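Local atomic coordinates of protein induced by osmotic stress (Scheffersomyces stipitis, PDB entry 5YWN), a protein that reduces haloketones, probably with NADPH, as an oxidoreductase of the NAD(P)-dependent epimerase/dehydratase family. Residues 105-110 with 172-177. The protein carries 1 engineered substitution. Residues are numbered along the deposited sequence; the frame is centred on the assembly and turned at random.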
ATOM      1  N   TYR A 105     -16.925   5.025  -7.717  1.00 23.11           N
ATOM      2  CA  TYR A 105     -17.366   6.385  -7.457  1.00 25.86           C
ATOM      3  C   TYR A 105     -16.263   7.484  -7.546  1.00 27.02           C
ATOM      4  O   TYR A 105     -16.531   8.566  -7.964  1.00 25.93           O
ATOM      5  CB  TYR A 105     -18.226   6.458  -6.206  1.00 22.93           C
ATOM      6  CG  TYR A 105     -19.430   5.552  -6.239  1.00 24.81           C
ATOM      7  CD1 TYR A 105     -19.821   4.932  -7.386  1.00 28.39           C
ATOM      8  CD2 TYR A 105     -20.157   5.315  -5.116  1.00 28.30           C
ATOM      9  CE1 TYR A 105     -20.916   4.115  -7.419  1.00 31.75           C
ATOM     10  CE2 TYR A 105     -21.257   4.520  -5.128  1.00 30.98           C
ATOM     11  CZ  TYR A 105     -21.616   3.907  -6.281  1.00 32.58           C
ATOM     12  OH  TYR A 105     -22.692   3.133  -6.289  1.00 38.11           O
ATOM     13  N   VAL A 106     -15.051   7.168  -7.138  1.00 24.06           N
ATOM     14  CA  VAL A 106     -13.965   8.110  -7.269  1.00 23.72           C
ATOM     15  C   VAL A 106     -13.730   8.404  -8.757  1.00 24.52           C
ATOM     16  O   VAL A 106     -13.646   9.500  -9.137  1.00 20.72           O
ATOM     17  CB  VAL A 106     -12.659   7.552  -6.659  1.00 27.38           C
ATOM     18  CG1 VAL A 106     -11.417   8.256  -7.124  1.00 25.39           C
ATOM     19  CG2 VAL A 106     -12.706   7.632  -5.175  1.00 30.93           C
ATOM     20  N   LEU A 107     -13.629   7.357  -9.538  1.00 23.07           N
ATOM     21  CA  LEU A 107     -13.358   7.505 -10.914  1.00 21.84           C
ATOM     22  C   LEU A 107     -14.464   8.294 -11.619  1.00 23.60           C
ATOM     23  O   LEU A 107     -14.186   9.110 -12.401  1.00 23.22           O
ATOM     24  CB  LEU A 107     -13.110   6.166 -11.564  1.00 21.47           C
ATOM     25  CG  LEU A 107     -11.917   5.374 -11.074  1.00 20.13           C
ATOM     26  CD1 LEU A 107     -11.935   3.968 -11.613  1.00 22.23           C
ATOM     27  CD2 LEU A 107     -10.629   6.066 -11.377  1.00 18.42           C
ATOM     28  N   GLN A 108     -15.692   8.013 -11.290  1.00 23.40           N
ATOM     29  CA  GLN A 108     -16.780   8.714 -11.844  1.00 26.14           C
ATOM     30  C   GLN A 108     -16.745  10.205 -11.445  1.00 22.93           C
ATOM     31  O   GLN A 108     -17.008  11.033 -12.229  1.00 24.67           O
ATOM     32  CB  GLN A 108     -18.092   8.076 -11.468  1.00 24.85           C
ATOM     33  CG  GLN A 108     -19.274   8.757 -12.086  1.00 29.06           C
ATOM     34  CD  GLN A 108     -19.378   8.529 -13.560  1.00 33.58           C
ATOM     35  OE1 GLN A 108     -19.433   7.429 -14.003  1.00 35.06           O
ATOM     36  NE2 GLN A 108     -19.420   9.573 -14.301  1.00 33.36           N
ATOM     37  N   SER A 109     -16.394  10.478 -10.215  1.00 24.13           N
ATOM     38  CA  SER A 109     -16.281  11.850  -9.728  1.00 26.40           C
ATOM     39  C   SER A 109     -15.212  12.603 -10.508  1.00 24.12           C
ATOM     40  O   SER A 109     -15.436  13.686 -10.893  1.00 26.54           O
ATOM     41  CB  SER A 109     -15.975  11.913  -8.243  1.00 23.50           C
ATOM     42  OG  SER A 109     -17.047  11.600  -7.447  1.00 28.19           O
ATOM     43  N   ILE A 110     -14.090  11.979 -10.767  1.00 22.46           N
ATOM     44  CA  ILE A 110     -13.007  12.593 -11.504  1.00 22.93           C
ATOM     45  C   ILE A 110     -13.476  12.950 -12.912  1.00 25.65           C
ATOM     46  O   ILE A 110     -13.280  14.022 -13.346  1.00 20.77           O
ATOM     47  CB  ILE A 110     -11.752  11.696 -11.547  1.00 18.56           C
ATOM     48  CG1 ILE A 110     -11.103  11.616 -10.185  1.00 20.95           C
ATOM     49  CG2 ILE A 110     -10.753  12.177 -12.552  1.00 22.83           C
ATOM     50  CD1 ILE A 110     -10.093  10.540 -10.003  1.00 19.10           C
ATOM     51  N   ARG A 172     -10.336  -4.496 -11.120  1.00 21.02           N
ATOM     52  CA  ARG A 172     -11.060  -4.847 -12.311  1.00 21.76           C
ATOM     53  C   ARG A 172     -12.056  -3.725 -12.678  1.00 21.60           C
ATOM     54  O   ARG A 172     -12.153  -3.359 -13.770  1.00 21.38           O
ATOM     55  CB  ARG A 172     -11.786  -6.157 -12.132  1.00 22.85           C
ATOM     56  CG  ARG A 172     -10.963  -7.426 -12.223  1.00 20.04           C
ATOM     57  CD  ARG A 172     -11.868  -8.621 -12.059  1.00 31.88           C
ATOM     58  NE  ARG A 172     -11.233  -9.895 -11.861  1.00 29.40           N
ATOM     59  CZ  ARG A 172     -10.646 -10.601 -12.798  1.00 28.73           C
ATOM     60  NH1 ARG A 172     -10.124 -11.752 -12.511  1.00 28.44           N
ATOM     61  NH2 ARG A 172     -10.590 -10.177 -14.010  1.00 26.54           N
ATOM     62  N   ALA A 173     -12.726  -3.185 -11.702  1.00 20.42           N
ATOM     63  CA  ALA A 173     -13.641  -2.115 -11.902  1.00 24.21           C
ATOM     64  C   ALA A 173     -12.951  -0.865 -12.448  1.00 22.54           C
ATOM     65  O   ALA A 173     -13.438  -0.258 -13.309  1.00 22.07           O
ATOM     66  CB  ALA A 173     -14.391  -1.808 -10.639  1.00 23.06           C
ATOM     67  N   ALA A 174     -11.778  -0.566 -11.942  1.00 21.44           N
ATOM     68  CA  ALA A 174     -11.003   0.557 -12.418  1.00 20.89           C
ATOM     69  C   ALA A 174     -10.622   0.389 -13.905  1.00 21.64           C
ATOM     70  O   ALA A 174     -10.876   1.239 -14.676  1.00 16.84           O
ATOM     71  CB  ALA A 174      -9.781   0.746 -11.570  1.00 19.31           C
ATOM     72  N   TRP A 175     -10.112  -0.769 -14.272  1.00 18.14           N
ATOM     73  CA  TRP A 175      -9.811  -1.069 -15.648  1.00 21.34           C
ATOM     74  C   TRP A 175     -11.068  -1.044 -16.525  1.00 24.96           C
ATOM     75  O   TRP A 175     -11.044  -0.529 -17.604  1.00 24.08           O
ATOM     76  CB  TRP A 175      -9.028  -2.356 -15.802  1.00 21.08           C
ATOM     77  CG  TRP A 175      -7.638  -2.288 -15.207  1.00 23.22           C
ATOM     78  CD1 TRP A 175      -7.175  -3.015 -14.203  1.00 19.40           C
ATOM     79  CD2 TRP A 175      -6.590  -1.420 -15.581  1.00 20.88           C
ATOM     80  NE1 TRP A 175      -5.915  -2.694 -13.916  1.00 21.15           N
ATOM     81  CE2 TRP A 175      -5.511  -1.702 -14.737  1.00 22.34           C
ATOM     82  CE3 TRP A 175      -6.450  -0.426 -16.532  1.00 22.91           C
ATOM     83  CZ2 TRP A 175      -4.316  -1.053 -14.825  1.00 20.62           C
ATOM     84  CZ3 TRP A 175      -5.269   0.230 -16.617  1.00 21.73           C
ATOM     85  CH2 TRP A 175      -4.205  -0.092 -15.769  1.00 23.46           C
ATOM     86  N   GLU A 176     -12.160  -1.552 -15.998  1.00 21.61           N
ATOM     87  CA  GLU A 176     -13.411  -1.524 -16.689  1.00 22.91           C
ATOM     88  C   GLU A 176     -13.909  -0.094 -16.954  1.00 25.16           C
ATOM     89  O   GLU A 176     -14.366   0.186 -17.994  1.00 24.91           O
ATOM     90  CB  GLU A 176     -14.477  -2.316 -15.979  1.00 26.00           C
ATOM     91  CG  GLU A 176     -15.705  -2.512 -16.808  1.00 34.09           C
ATOM     92  CD  GLU A 176     -16.977  -2.510 -15.998  1.00 49.70           C
ATOM     93  OE1 GLU A 176     -16.982  -3.003 -14.843  1.00 54.31           O
ATOM     94  OE2 GLU A 176     -17.993  -2.025 -16.517  1.00 55.00           O
ATOM     95  N   PHE A 177     -13.758   0.775 -15.987  1.00 22.14           N
ATOM     96  CA  PHE A 177     -14.169   2.134 -16.129  1.00 25.35           C
ATOM     97  C   PHE A 177     -13.423   2.801 -17.262  1.00 25.87           C
ATOM     98  O   PHE A 177     -14.001   3.461 -18.040  1.00 26.25           O
ATOM     99  CB  PHE A 177     -13.900   2.892 -14.836  1.00 24.60           C
ATOM    100  CG  PHE A 177     -14.289   4.336 -14.866  1.00 25.41           C
ATOM    101  CD1 PHE A 177     -13.414   5.291 -15.322  1.00 23.97           C
ATOM    102  CD2 PHE A 177     -15.495   4.727 -14.413  1.00 25.89           C
ATOM    103  CE1 PHE A 177     -13.746   6.597 -15.325  1.00 23.89           C
ATOM    104  CE2 PHE A 177     -15.847   6.041 -14.411  1.00 25.46           C
ATOM    105  CZ  PHE A 177     -14.978   6.974 -14.879  1.00 27.30           C
TER
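The Phe177 ring lies with one face under the beta carbon of Leu107: Leu107 CB sits 3.7 Å from the ring centroid and only 3° off the ring normal, a CH-pi contact over the centre of the face. At the far end of the ring, Phe177 CZ comes to 3.4 Å from the carbonyl O of Leu107, while Phe177 CE2 meets the backbone N of Gln108 obliquely at 3.7 Å. With CG anti to the backbone N, Phe177 reaches straight across to the backbone of helix 91-113. The Gln108 side chain crosses Phe177 at about a right angle, its amide plane turned 72° from the ring and its OE1 3.9 Å from Phe177 CE2; its NE2 is hydrogen-bonded to Asp112, one turn further on. Leu107 answers in the other direction, laying CD1 3.6 Å from the CA of Ala174, where a small methyl lets the leucine come close to the helix backbone. No hydrogen bond joins the two segments. Replacing Phe177 by alanine is likely to open a gap beneath Leu107 CB and strip the Leu107-Gln108 backbone of its aromatic cover. The axes of 105-110 and 172-177 come within 10.4 Å of each other, 26° from parallel. Ala174 also packs on Leu187 of strand 186-192, and Val106 on Phe77 of strand 74-79, placing both helices on the same face of the parallel sheet, neighbouring layer helices of the Rossmann fold that binds NADP in this family.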